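Local coordinates for protein group II chitinase (Ostrinia furnacalis, PDB 6JAV) that probably hydrolyses chitin internally as an endochitinase, this chain being the first catalytic domain of a much longer protein, here with a bound inhibitor, at residues Q146-L151 / A179-P184; L123-E128 / H153-V158; R6-C11 / K243-M248; I31-C36 / V70-Y75; E326-K331 / H362-A367. One frame throughout, in Å; residues are numbered along the deposited sequence.

Contact 1 (Q146-L151 / A179-P184); sequences QGFADL and AGYDVP
F148 and A149 on helix 143-159 meet Y181 and D182, in the short link between helices 174-180 and 183-189, while Q146 is joined to the link only through a water. That water donates to Q146 OE1 at 2.8 Å and to D182 OD2 at 2.9 Å. The other end of the same amide turns back along its own helix: Q146 NE2 makes weak bonds to both carboxylate oxygens of D150, the shorter 3.1 Å to OD1, so the two sides of the carboxamide serve different partners. Two residues on, F148 carries the deeper packing. With CG anti to the backbone N (chi1 -174°), its ring is carried toward the link, and CE2 lies 4.2 Å from Y181 CD1, at the edge of the tyrosine ring and near its plane; the two side chains cross obliquely. L186 touches both side chains, W234 meets the ring of Y181, and Y181 OH is hydrogen-bonded to S171 N. In the TIM barrel of this glycoside hydrolase 18 domain, the helix after strand 122-126 is thus packed against the helical region that follows strand 165-170. A149 comes next: A149 CA and D182 CA, the closest CA pair, are 6.2 Å apart, and the methyl CB of A149 lies 4.0 Å from D182 CB. D182 stands at the N-cap position of helix 183-189 and is the centre of an inverse gamma turn. Its carboxylate extends past A149 toward the water. D150 and L151 complete this turn of helix, their side chains meeting R104 of helix 101-118 instead.

Contact 2 (L123-E128 / H153-V158); sequences LDLDWE and HELSAV
L155 on helix 143-159 pushes its branched end between L123 and L125 of strand 122-126, and the contact across the two segments is wholly aliphatic. CD1 of L155 does most of the touching: it lies 3.9 Å from L123 CD2 and 4.0 Å from L125 CD1. Its partner methyl, L155 CD2, is 4.0 Å from L123 CD2, so that one methyl of L123 is met by both branches of L155. The approaches differ: L123 crosses L155 at about a right angle, whereas L125 and L155 meet tip to tip. Polar chemistry belongs to the other face of the strand. D124 hydrogen-bonds through OD1 to S167 OG and through OD2 to Y12 OH. The segment carries the DxDxE sequence characteristic of glycoside hydrolase family 18, in which this strand leads into the catalytic centre; L123 and L125, alternating with the acidic residues, turn to the helical layer outside the barrel. This is the strand-to-helix packing of a beta-alpha-beta unit, strand 122-126, helix 143-159 and strand 165-170. L166 of the last strand touches both L123 and L155, L115 of helix 101-118 packs on L123, and V152 of the same helix as L155 adjoins L125.

Contact 3 (R6-C11 / K243-M248); sequences RYKLVC and KIVMGM
V245 meets K8 and V10 inside the barrel, past the intervening strand 342-346, touching each with a different methyl. Its CB is directed at strand 8-14, and K8 CA and V245 CA, the nearest such pair across the two segments, are 7.3 Å apart. From CB the first branch, CG1, is anti to the carbonyl carbon (chi1 -60°) and comes 4.2 Å from K8 CB, the root of the lysine chain. The second branch, V245 CG2, takes the crowded position between the backbone N and the carbonyl carbon and stands 4.2 Å from V10 CG2. No hydrogen bond joins the two segments. In this TIM barrel strands 8-14 and 244-257 are not paired with each other: strand 342-346 runs parallel to both and separates them, with K8 and V10 making backbone hydrogen bonds to G343. The valine contact therefore packs side chains inside the barrel between next-but-one strands rather than joining neighbouring ones. W192 and A194 of strand 192-195 also touch V245, and W192 touches K8 as well.

Contact 4 (I31-C36 / V70-Y75); sequences IDPSLC and VEYKRY
P33, second residue of the type I beta turn from D32 to L35, faces the 3-10 segment 71-75, and its CA is 6.9 Å from the CA of Y75, the nearest such pair. The pyrrolidine meets two tyrosines, one by its face and one by its edge. Its CB lies over one face of the Y75 ring, 3.7 Å from the centroid and 11° off the normal, a CH-pi contact, and CG follows it over the same ring. The same P33 CB meets Y72 at the ring edge instead, 3.9 Å from CD1. I31 covers a face of Y72: CG2, placed anti to the backbone N by chi1 of -64° for CG1, stands 4.0 Å from the ring centroid in a second CH-pi contact. I31 CB is closer still to a single ring atom, 3.6 Å from Y72 CZ, and CD1 runs along the CE2 side. Y72 OH is hydrogen-bonded to P28 O. The turn itself is tied by D32, whose OD1 accepts S34 N at 3.0 Å, an Asx turn, and S34 OG at 2.8 Å, both from the same face of the carboxylate. The proline and isoleucine packing joins two loops at the N-terminal ends of barrel strands 38-46 and 78-84. With aliphatic carbons over tyrosine rings and no hydrogen bond between the segments, cohesion probably rests on apolar burial, dispersion and the CH-pi contacts.

Contact 5 (E326-K331 / H362-A367); sequences EIIKKK and HPLLNA
I328 packs against L364 and A367 where helix 325-337 meets helix 363-373, two helices of the outer layer of the TIM barrel, either side in sequence of strand 342-346. The tight part is small and buried. I328 CG2 lies 4.1 Å from the A367 CB methyl and 4.1 Å from the backbone O of L364, so this branch rests against the turn between the two residues. Chi1 of -71° puts CG1 anti to the carbonyl carbon and sends CG2 the other way, anti to the backbone N. The CG1 branch of I328 makes a longer approach, 4.5 Å to L364 CD2. M248 of strand 244-257 and I368 of helix 363-373 also touch I328, closing the apolar cluster between the helices and the barrel wall. The loose side lies one residue along: K329 is exposed, stays beyond close contact with the segment 362-367, and touches E371 further down the second helix. E326 leaves its helix on the side turned from 362-367 and forms a salt bridge with K303. No hydrogen bond joins 326-331 to 362-367. The start of helix 363-373 is secured separately, with D351 accepting the backbone N of L364 and L365 and bonding to H362 ND1. At the N-cap, H362 O receives N366 N at 2.8 Å from one face of its plane and, from the opposite face, N366 ND2 at 3.1 Å, standing 46° above the carbonyl plane.

Overall arrangement
Contact 3 opens on the first barrel strand and does not close until 243-248, so contacts 4, 2 and 1 nest within its loop. Contact 4 closes first, at 70-75, tying the loops that lead into strands 38-46 and 78-84; the C11-C36 disulfide joins it to contact 3. Contact 2 opens at 123-128 and contact 1 at 146-151; they close at 153-158 and 179-184, so the two cross, sharing helix 143-159 and touching through F148 and W127. Contact 5 follows in series, tying outer-layer helices 325-337 and 363-373 on the far side of the chain's centre from contacts 1 and 2, and reaches contact 3 through L9-L365 and contact 4 through L35.

Contact 1 (Q146-L151 / A179-P184)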
# COMPACT_ATOMS: atom_id res chain seq x y z
N GLN A 146 0.02 19.33 12.44
CA GLN A 146 0.46 19.29 13.82
C GLN A 146 -0.36 18.29 14.62
O GLN A 146 0.17 17.59 15.48
CB GLN A 146 0.35 20.70 14.43
CG GLN A 146 0.89 20.79 15.84
CD GLN A 146 2.38 20.47 15.92
OE1 GLN A 146 3.21 21.15 15.31
NE2 GLN A 146 2.73 19.44 16.68
N GLY A 147 -1.66 18.18 14.32
CA GLY A 147 -2.48 17.26 15.07
C GLY A 147 -2.05 15.82 14.85
O GLY A 147 -1.99 15.03 15.81
N PHE A 148 -1.78 15.45 13.59
CA PHE A 148 -1.29 14.09 13.32
C PHE A 148 0.06 13.84 13.98
O PHE A 148 0.31 12.75 14.53
CB PHE A 148 -1.21 13.90 11.81
CG PHE A 148 -0.87 12.49 11.38
CD1 PHE A 148 -1.76 11.44 11.61
CD2 PHE A 148 0.35 12.23 10.76
CE1 PHE A 148 -1.43 10.14 11.17
CE2 PHE A 148 0.69 10.95 10.33
CZ PHE A 148 -0.21 9.90 10.54
N ALA A 149 0.96 14.83 13.94
CA ALA A 149 2.26 14.67 14.59
C ALA A 149 2.10 14.45 16.09
O ALA A 149 2.80 13.62 16.68
CB ALA A 149 3.12 15.90 14.31
N ASP A 150 1.15 15.16 16.71
CA ASP A 150 0.92 14.98 18.14
C ASP A 150 0.26 13.63 18.42
O ASP A 150 0.59 12.98 19.43
CB ASP A 150 0.08 16.12 18.72
CG ASP A 150 0.87 17.42 18.83
OD1 ASP A 150 2.12 17.37 18.88
OD2 ASP A 150 0.24 18.50 18.86
N LEU A 151 -0.65 13.19 17.54
CA LEU A 151 -1.21 11.84 17.68
C LEU A 151 -0.10 10.78 17.63
O LEU A 151 -0.06 9.85 18.45
CB LEU A 151 -2.26 11.57 16.60
CG LEU A 151 -2.92 10.17 16.73
CD1 LEU A 151 -3.90 10.16 17.88
CD2 LEU A 151 -3.60 9.78 15.44
N ALA A 179 1.92 19.18 2.71
CA ALA A 179 0.78 19.71 3.46
C ALA A 179 0.47 18.92 4.72
O ALA A 179 0.01 19.51 5.70
CB ALA A 179 -0.48 19.71 2.59
N GLY A 180 0.70 17.61 4.73
CA GLY A 180 0.13 16.79 5.78
C GLY A 180 1.10 16.26 6.80
O GLY A 180 0.67 15.83 7.87
N TYR A 181 2.41 16.23 6.50
CA TYR A 181 3.34 15.49 7.33
C TYR A 181 4.42 16.38 7.93
O TYR A 181 5.15 17.05 7.19
CB TYR A 181 4.02 14.38 6.52
CG TYR A 181 3.05 13.36 5.97
CD1 TYR A 181 2.21 12.61 6.79
CD2 TYR A 181 3.03 13.10 4.62
CE1 TYR A 181 1.33 11.65 6.24
CE2 TYR A 181 2.17 12.17 4.07
CZ TYR A 181 1.32 11.46 4.89
OH TYR A 181 0.49 10.53 4.27
N ASP A 182 4.57 16.30 9.25
CA ASP A 182 5.74 16.86 9.93
C ASP A 182 6.78 15.75 9.86
O ASP A 182 6.85 14.88 10.73
CB ASP A 182 5.40 17.24 11.36
CG ASP A 182 6.53 17.95 12.08
OD1 ASP A 182 7.72 17.74 11.72
OD2 ASP A 182 6.23 18.70 13.03
N VAL A 183 7.57 15.76 8.78
CA VAL A 183 8.42 14.61 8.47
C VAL A 183 9.44 14.32 9.56
O VAL A 183 9.61 13.15 9.92
CB VAL A 183 9.01 14.74 7.04
CG1 VAL A 183 9.98 13.58 6.76
CG2 VAL A 183 7.90 14.72 6.00
N PRO A 184 10.16 15.31 10.10
CA PRO A 184 11.12 14.95 11.18
C PRO A 184 10.48 14.27 12.38
O PRO A 184 11.06 13.33 12.94
CB PRO A 184 11.77 16.30 11.54
CG PRO A 184 11.69 17.07 10.26
CD PRO A 184 10.31 16.71 9.69
O HOH W 1 3.83 20.26 12.76

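Contact 2 (L123-E128 / H153-V158)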
# COMPACT_ATOMS: atom_id res chain seq x y z
N LEU A 123 0.55 -0.89 15.77
CA LEU A 123 -0.48 -0.14 15.08
C LEU A 123 0.15 0.50 13.85
O LEU A 123 1.26 1.03 13.93
CB LEU A 123 -0.99 0.98 16.00
CG LEU A 123 -2.12 1.85 15.43
CD1 LEU A 123 -3.37 1.07 15.18
CD2 LEU A 123 -2.42 3.00 16.43
N ASP A 124 -0.55 0.44 12.72
CA ASP A 124 -0.14 1.13 11.50
C ASP A 124 -1.21 2.17 11.20
O ASP A 124 -2.40 1.85 11.15
CB ASP A 124 -0.09 0.09 10.36
CG ASP A 124 0.44 0.64 9.06
OD1 ASP A 124 1.59 1.16 9.00
OD2 ASP A 124 -0.26 0.52 8.04
N LEU A 125 -0.81 3.42 11.01
CA LEU A 125 -1.74 4.51 10.75
C LEU A 125 -1.87 4.71 9.25
O LEU A 125 -0.86 4.93 8.56
CB LEU A 125 -1.21 5.81 11.38
CG LEU A 125 -1.09 5.72 12.89
CD1 LEU A 125 -0.30 6.92 13.40
CD2 LEU A 125 -2.49 5.70 13.48
N ASP A 126 -3.10 4.67 8.73
CA ASP A 126 -3.36 4.72 7.29
C ASP A 126 -4.41 5.77 6.96
O ASP A 126 -5.33 5.53 6.18
CB ASP A 126 -3.83 3.36 6.75
CG ASP A 126 -2.77 2.29 6.83
OD1 ASP A 126 -2.28 2.04 7.95
OD2 ASP A 126 -2.42 1.67 5.81
N TRP A 127 -4.29 6.97 7.56
CA TRP A 127 -5.20 8.07 7.23
C TRP A 127 -4.77 8.64 5.87
O TRP A 127 -3.62 9.07 5.71
CB TRP A 127 -5.09 9.13 8.31
CG TRP A 127 -5.93 10.38 8.06
CD1 TRP A 127 -6.95 10.55 7.17
CD2 TRP A 127 -5.81 11.61 8.77
NE1 TRP A 127 -7.47 11.85 7.27
CE2 TRP A 127 -6.76 12.51 8.24
CE3 TRP A 127 -4.96 12.05 9.80
CZ2 TRP A 127 -6.89 13.83 8.71
CZ3 TRP A 127 -5.11 13.34 10.28
CH2 TRP A 127 -6.06 14.22 9.73
N GLU A 128 -5.68 8.65 4.90
CA GLU A 128 -5.37 9.12 3.53
C GLU A 128 -6.18 10.39 3.24
O GLU A 128 -7.26 10.32 2.65
CB GLU A 128 -5.67 7.98 2.51
CG GLU A 128 -4.83 6.73 2.84
CD GLU A 128 -4.91 5.61 1.81
OE1 GLU A 128 -5.49 5.79 0.74
OE2 GLU A 128 -4.32 4.54 2.09
N HIS A 153 3.07 11.22 18.36
CA HIS A 153 3.84 11.28 19.60
C HIS A 153 3.10 10.59 20.74
O HIS A 153 3.70 9.80 21.49
CB HIS A 153 4.14 12.72 19.99
CG HIS A 153 4.65 12.77 21.39
ND1 HIS A 153 3.92 13.31 22.43
CD2 HIS A 153 5.74 12.19 21.95
CE1 HIS A 153 4.58 13.11 23.56
NE2 HIS A 153 5.69 12.46 23.29
N GLU A 154 1.80 10.86 20.88
CA GLU A 154 1.06 10.33 22.02
C GLU A 154 0.92 8.81 21.92
O GLU A 154 0.98 8.11 22.94
CB GLU A 154 -0.28 11.04 22.13
CG GLU A 154 -0.05 12.52 22.51
CD GLU A 154 -1.10 13.50 22.03
OE1 GLU A 154 -2.23 13.07 21.70
OE2 GLU A 154 -0.78 14.71 21.99
N LEU A 155 0.75 8.30 20.70
CA LEU A 155 0.75 6.84 20.53
C LEU A 155 2.12 6.25 20.84
O LEU A 155 2.22 5.22 21.51
CB LEU A 155 0.35 6.49 19.09
CG LEU A 155 -1.13 6.64 18.77
CD1 LEU A 155 -1.36 6.62 17.26
CD2 LEU A 155 -1.95 5.52 19.45
N SER A 156 3.18 6.86 20.29
CA SER A 156 4.54 6.37 20.55
C SER A 156 4.81 6.31 22.05
O SER A 156 5.40 5.33 22.55
CB SER A 156 5.53 7.29 19.88
OG SER A 156 6.85 6.79 20.10
N ALA A 157 4.36 7.32 22.79
CA ALA A 157 4.67 7.39 24.22
C ALA A 157 4.04 6.25 25.01
O ALA A 157 4.57 5.88 26.06
CB ALA A 157 4.21 8.75 24.75
N VAL A 158 2.93 5.69 24.53
CA VAL A 158 2.33 4.53 25.17
C VAL A 158 2.83 3.22 24.57
O VAL A 158 3.06 2.24 25.30
CB VAL A 158 0.80 4.63 25.12
CG1 VAL A 158 0.18 3.39 25.75
CG2 VAL A 158 0.32 5.90 25.83

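Contact 3 (R6-C11 / K243-M248)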
# COMPACT_ATOMS: atom_id res chain seq x y z
N ARG A 6 18.80 -8.03 6.37
CA ARG A 6 18.79 -6.64 6.78
C ARG A 6 17.55 -5.88 6.31
O ARG A 6 17.44 -4.67 6.58
CB ARG A 6 20.06 -5.93 6.26
CG ARG A 6 20.04 -5.63 4.78
CD ARG A 6 21.41 -5.34 4.18
NE ARG A 6 22.07 -4.17 4.77
CZ ARG A 6 22.12 -2.94 4.24
NH1 ARG A 6 21.52 -2.64 3.09
NH2 ARG A 6 22.79 -1.99 4.89
N TYR A 7 16.60 -6.54 5.63
CA TYR A 7 15.46 -5.86 5.04
C TYR A 7 14.15 -6.33 5.66
O TYR A 7 14.02 -7.49 6.06
CB TYR A 7 15.39 -6.11 3.54
CG TYR A 7 16.59 -5.54 2.83
CD1 TYR A 7 16.78 -4.16 2.76
CD2 TYR A 7 17.55 -6.36 2.26
CE1 TYR A 7 17.89 -3.61 2.13
CE2 TYR A 7 18.67 -5.83 1.63
CZ TYR A 7 18.83 -4.45 1.58
OH TYR A 7 19.94 -3.91 0.96
N LYS A 8 13.19 -5.41 5.70
CA LYS A 8 11.80 -5.75 5.94
C LYS A 8 11.09 -6.00 4.62
O LYS A 8 11.42 -5.41 3.58
CB LYS A 8 11.09 -4.57 6.60
CG LYS A 8 11.61 -4.21 8.01
CD LYS A 8 10.80 -3.06 8.63
CE LYS A 8 11.27 -2.72 10.04
NZ LYS A 8 12.69 -2.24 10.05
N LEU A 9 10.07 -6.85 4.69
CA LEU A 9 9.11 -7.04 3.59
C LEU A 9 7.75 -6.99 4.28
O LEU A 9 7.35 -7.94 4.96
CB LEU A 9 9.36 -8.34 2.83
CG LEU A 9 8.90 -8.35 1.36
CD1 LEU A 9 9.27 -9.66 0.62
CD2 LEU A 9 7.44 -8.03 1.19
N VAL A 10 7.08 -5.84 4.17
CA VAL A 10 5.85 -5.56 4.88
C VAL A 10 4.69 -5.91 3.95
O VAL A 10 4.54 -5.32 2.87
CB VAL A 10 5.78 -4.08 5.30
CG1 VAL A 10 4.48 -3.76 6.00
CG2 VAL A 10 6.97 -3.70 6.22
N CYS A 11 3.87 -6.88 4.35
CA CYS A 11 2.79 -7.39 3.51
C CYS A 11 1.46 -6.94 4.08
O CYS A 11 1.16 -7.25 5.24
CB CYS A 11 2.79 -8.91 3.53
SG CYS A 11 4.26 -9.68 2.84
N LYS A 243 14.31 3.89 7.81
CA LYS A 243 12.91 3.97 8.21
C LYS A 243 11.96 3.79 7.03
O LYS A 243 10.76 3.59 7.25
CB LYS A 243 12.61 5.32 8.89
CG LYS A 243 13.35 5.57 10.21
CD LYS A 243 12.78 4.69 11.28
CE LYS A 243 13.37 4.94 12.67
NZ LYS A 243 12.65 5.98 13.43
N ILE A 244 12.45 3.84 5.80
CA ILE A 244 11.59 3.79 4.62
C ILE A 244 11.42 2.35 4.14
O ILE A 244 12.41 1.63 3.92
CB ILE A 244 12.16 4.66 3.50
CG1 ILE A 244 12.15 6.12 3.94
CG2 ILE A 244 11.35 4.48 2.20
CD1 ILE A 244 12.92 6.99 3.00
N VAL A 245 10.18 1.95 3.92
CA VAL A 245 9.90 0.76 3.11
C VAL A 245 9.12 1.22 1.89
O VAL A 245 8.15 2.00 2.01
CB VAL A 245 9.19 -0.38 3.89
CG1 VAL A 245 10.07 -0.82 5.07
CG2 VAL A 245 7.84 0.01 4.39
N MET A 246 9.55 0.78 0.71
CA MET A 246 8.99 1.24 -0.55
C MET A 246 7.84 0.34 -1.00
O MET A 246 8.04 -0.86 -1.22
CB MET A 246 10.06 1.27 -1.63
CG MET A 246 9.50 1.83 -2.93
SD MET A 246 10.86 2.14 -4.08
CE MET A 246 10.87 0.57 -4.85
N GLY A 247 6.68 0.95 -1.22
CA GLY A 247 5.52 0.18 -1.67
C GLY A 247 5.62 -0.26 -3.12
O GLY A 247 6.09 0.47 -4.00
N MET A 248 5.10 -1.46 -3.38
CA MET A 248 5.02 -2.01 -4.71
C MET A 248 3.62 -2.60 -4.92
O MET A 248 3.10 -3.32 -4.04
CB MET A 248 6.12 -3.05 -4.91
CG MET A 248 7.60 -2.43 -5.06
SD MET A 248 8.80 -3.73 -4.84
CE MET A 248 8.80 -3.86 -3.07

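Contact 4 (I31-C36 / V70-Y75)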
# COMPACT_ATOMS: atom_id res chain seq x y z
N ILE A 31 -1.97 -16.99 3.84
CA ILE A 31 -0.73 -16.23 4.00
C ILE A 31 0.45 -17.20 3.98
O ILE A 31 0.45 -18.21 4.69
CB ILE A 31 -0.76 -15.42 5.30
CG1 ILE A 31 -1.86 -14.36 5.27
CG2 ILE A 31 0.61 -14.76 5.55
CD1 ILE A 31 -2.07 -13.71 6.64
N ASP A 32 1.44 -16.90 3.15
CA ASP A 32 2.67 -17.68 3.09
C ASP A 32 3.69 -17.05 4.02
O ASP A 32 4.22 -15.97 3.71
CB ASP A 32 3.20 -17.70 1.67
CG ASP A 32 4.40 -18.61 1.50
OD1 ASP A 32 5.13 -18.89 2.49
OD2 ASP A 32 4.62 -19.05 0.35
N PRO A 33 4.01 -17.69 5.16
CA PRO A 33 4.90 -17.05 6.15
C PRO A 33 6.36 -16.97 5.73
O PRO A 33 7.15 -16.33 6.44
CB PRO A 33 4.73 -17.94 7.39
CG PRO A 33 4.40 -19.29 6.84
CD PRO A 33 3.56 -19.02 5.58
N SER A 34 6.75 -17.58 4.62
CA SER A 34 8.12 -17.38 4.16
C SER A 34 8.30 -16.11 3.35
O SER A 34 9.43 -15.79 2.98
CB SER A 34 8.59 -18.58 3.32
OG SER A 34 7.89 -18.63 2.11
N LEU A 35 7.22 -15.36 3.08
CA LEU A 35 7.29 -14.25 2.14
C LEU A 35 7.19 -12.88 2.80
O LEU A 35 7.21 -11.88 2.09
CB LEU A 35 6.20 -14.39 1.09
CG LEU A 35 6.32 -15.66 0.23
CD1 LEU A 35 5.19 -15.71 -0.79
CD2 LEU A 35 7.66 -15.69 -0.45
N CYS A 36 7.05 -12.79 4.12
CA CYS A 36 6.85 -11.50 4.77
C CYS A 36 7.65 -11.48 6.07
O CYS A 36 7.76 -12.51 6.74
CB CYS A 36 5.38 -11.32 5.16
SG CYS A 36 4.20 -11.53 3.80
N VAL A 70 -2.95 -12.89 13.60
CA VAL A 70 -1.99 -12.82 14.70
C VAL A 70 -1.28 -14.16 14.92
O VAL A 70 -0.16 -14.20 15.45
CB VAL A 70 -2.71 -12.25 15.95
CG1 VAL A 70 -1.89 -12.44 17.21
CG2 VAL A 70 -3.03 -10.76 15.72
N GLU A 71 -1.89 -15.28 14.49
CA GLU A 71 -1.24 -16.58 14.44
C GLU A 71 0.17 -16.52 13.88
O GLU A 71 1.06 -17.25 14.33
CB GLU A 71 -2.07 -17.49 13.52
CG GLU A 71 -1.31 -18.64 12.85
CD GLU A 71 -1.13 -19.76 13.84
OE1 GLU A 71 -1.79 -19.66 14.91
OE2 GLU A 71 -0.33 -20.70 13.56
N TYR A 72 0.40 -15.65 12.90
CA TYR A 72 1.69 -15.64 12.21
C TYR A 72 2.84 -15.13 13.07
O TYR A 72 4.01 -15.31 12.67
CB TYR A 72 1.58 -14.94 10.85
CG TYR A 72 0.81 -15.82 9.89
CD1 TYR A 72 1.46 -16.80 9.16
CD2 TYR A 72 -0.57 -15.73 9.78
CE1 TYR A 72 0.76 -17.66 8.32
CE2 TYR A 72 -1.28 -16.59 8.94
CZ TYR A 72 -0.61 -17.55 8.22
OH TYR A 72 -1.34 -18.36 7.40
N LYS A 73 2.57 -14.55 14.25
CA LYS A 73 3.66 -14.26 15.19
C LYS A 73 4.45 -15.53 15.53
O LYS A 73 5.63 -15.44 15.88
CB LYS A 73 3.13 -13.64 16.48
CG LYS A 73 2.41 -12.29 16.31
CD LYS A 73 2.13 -11.62 17.66
CE LYS A 73 1.42 -12.51 18.65
NZ LYS A 73 0.97 -11.76 19.88
N ARG A 74 3.83 -16.69 15.40
CA ARG A 74 4.52 -17.93 15.76
C ARG A 74 5.70 -18.21 14.84
O ARG A 74 6.59 -19.00 15.20
CB ARG A 74 3.54 -19.09 15.76
CG ARG A 74 4.08 -20.27 16.55
CD ARG A 74 3.00 -21.19 16.97
NE ARG A 74 3.55 -22.41 17.53
CZ ARG A 74 3.83 -22.57 18.81
NH1 ARG A 74 3.61 -21.59 19.68
NH2 ARG A 74 4.31 -23.74 19.21
N TYR A 75 5.74 -17.60 13.66
CA TYR A 75 6.86 -17.72 12.74
C TYR A 75 7.91 -16.63 12.93
O TYR A 75 8.91 -16.64 12.21
CB TYR A 75 6.36 -17.65 11.29
CG TYR A 75 5.42 -18.75 10.92
CD1 TYR A 75 5.90 -19.95 10.42
CD2 TYR A 75 4.04 -18.59 11.08
CE1 TYR A 75 5.03 -20.99 10.08
CE2 TYR A 75 3.18 -19.62 10.74
CZ TYR A 75 3.68 -20.80 10.26
OH TYR A 75 2.80 -21.80 9.93

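Contact 5 (E326-K331 / H362-A367)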
# COMPACT_ATOMS: atom_id res chain seq x y z
N GLU A 326 9.98 -8.42 -13.97
CA GLU A 326 11.17 -7.69 -14.39
C GLU A 326 11.29 -6.34 -13.68
O GLU A 326 12.35 -6.00 -13.12
CB GLU A 326 11.15 -7.50 -15.91
CG GLU A 326 12.44 -6.91 -16.44
CD GLU A 326 12.36 -6.52 -17.90
OE1 GLU A 326 13.20 -7.00 -18.69
OE2 GLU A 326 11.47 -5.71 -18.26
N ILE A 327 10.22 -5.54 -13.69
CA ILE A 327 10.32 -4.22 -13.05
C ILE A 327 10.42 -4.35 -11.53
O ILE A 327 11.07 -3.52 -10.88
CB ILE A 327 9.20 -3.26 -13.49
CG1 ILE A 327 9.59 -1.79 -13.25
CG2 ILE A 327 7.89 -3.57 -12.75
CD1 ILE A 327 10.73 -1.31 -14.14
N ILE A 328 9.82 -5.39 -10.95
CA ILE A 328 9.94 -5.62 -9.52
C ILE A 328 11.40 -5.84 -9.15
O ILE A 328 11.90 -5.28 -8.15
CB ILE A 328 9.04 -6.79 -9.10
CG1 ILE A 328 7.56 -6.40 -9.16
CG2 ILE A 328 9.46 -7.33 -7.74
CD1 ILE A 328 7.07 -5.40 -8.12
N LYS A 329 12.13 -6.65 -9.93
CA LYS A 329 13.54 -6.85 -9.64
C LYS A 329 14.30 -5.53 -9.72
O LYS A 329 15.18 -5.26 -8.88
CB LYS A 329 14.16 -7.88 -10.58
CG LYS A 329 13.66 -9.30 -10.34
CD LYS A 329 13.79 -10.12 -11.61
CE LYS A 329 13.92 -11.60 -11.34
NZ LYS A 329 14.55 -12.31 -12.50
N LYS A 330 13.98 -4.69 -10.71
CA LYS A 330 14.62 -3.38 -10.81
C LYS A 330 14.30 -2.52 -9.57
O LYS A 330 15.19 -1.87 -9.00
CB LYS A 330 14.15 -2.69 -12.09
CG LYS A 330 14.76 -1.33 -12.36
CD LYS A 330 16.03 -1.44 -13.16
CE LYS A 330 16.61 -0.07 -13.48
NZ LYS A 330 15.84 0.67 -14.51
N LYS A 331 13.04 -2.51 -9.17
CA LYS A 331 12.65 -1.74 -7.99
C LYS A 331 13.34 -2.24 -6.72
O LYS A 331 13.74 -1.43 -5.88
CB LYS A 331 11.12 -1.76 -7.83
CG LYS A 331 10.41 -0.92 -8.84
CD LYS A 331 8.90 -0.94 -8.63
CE LYS A 331 8.21 0.04 -9.56
NZ LYS A 331 6.75 0.16 -9.28
N HIS A 362 2.58 -16.96 -6.15
CA HIS A 362 3.11 -15.68 -5.67
C HIS A 362 4.30 -15.22 -6.52
O HIS A 362 5.40 -14.99 -5.99
CB HIS A 362 3.49 -15.74 -4.19
CG HIS A 362 2.41 -15.27 -3.26
ND1 HIS A 362 1.86 -14.01 -3.33
CD2 HIS A 362 1.77 -15.90 -2.24
CE1 HIS A 362 0.95 -13.87 -2.37
NE2 HIS A 362 0.89 -15.00 -1.69
N PRO A 363 4.13 -15.07 -7.83
CA PRO A 363 5.29 -14.69 -8.66
C PRO A 363 5.87 -13.33 -8.32
O PRO A 363 7.09 -13.15 -8.31
CB PRO A 363 4.71 -14.75 -10.10
CG PRO A 363 3.24 -14.48 -9.92
CD PRO A 363 2.89 -15.19 -8.63
N LEU A 364 5.02 -12.33 -8.06
CA LEU A 364 5.56 -11.01 -7.75
C LEU A 364 6.24 -10.99 -6.39
O LEU A 364 7.36 -10.47 -6.24
CB LEU A 364 4.46 -9.95 -7.82
CG LEU A 364 3.74 -9.77 -9.17
CD1 LEU A 364 2.79 -8.56 -9.14
CD2 LEU A 364 4.70 -9.65 -10.34
N LEU A 365 5.58 -11.54 -5.38
CA LEU A 365 6.13 -11.51 -4.04
C LEU A 365 7.39 -12.37 -3.93
O LEU A 365 8.36 -11.97 -3.28
CB LEU A 365 5.05 -11.92 -3.04
CG LEU A 365 5.38 -11.78 -1.56
CD1 LEU A 365 5.95 -10.38 -1.21
CD2 LEU A 365 4.11 -12.08 -0.76
N ASN A 366 7.40 -13.53 -4.59
CA ASN A 366 8.64 -14.31 -4.63
C ASN A 366 9.77 -13.56 -5.34
O ASN A 366 10.94 -13.71 -4.96
CB ASN A 366 8.42 -15.68 -5.27
CG ASN A 366 8.04 -16.71 -4.26
OD1 ASN A 366 8.85 -17.09 -3.40
ND2 ASN A 366 6.79 -17.19 -4.33
N ALA A 367 9.46 -12.81 -6.38
CA ALA A 367 10.50 -12.02 -7.05
C ALA A 367 11.10 -11.00 -6.09
O ALA A 367 12.32 -10.79 -6.07
CB ALA A 367 9.94 -11.33 -8.30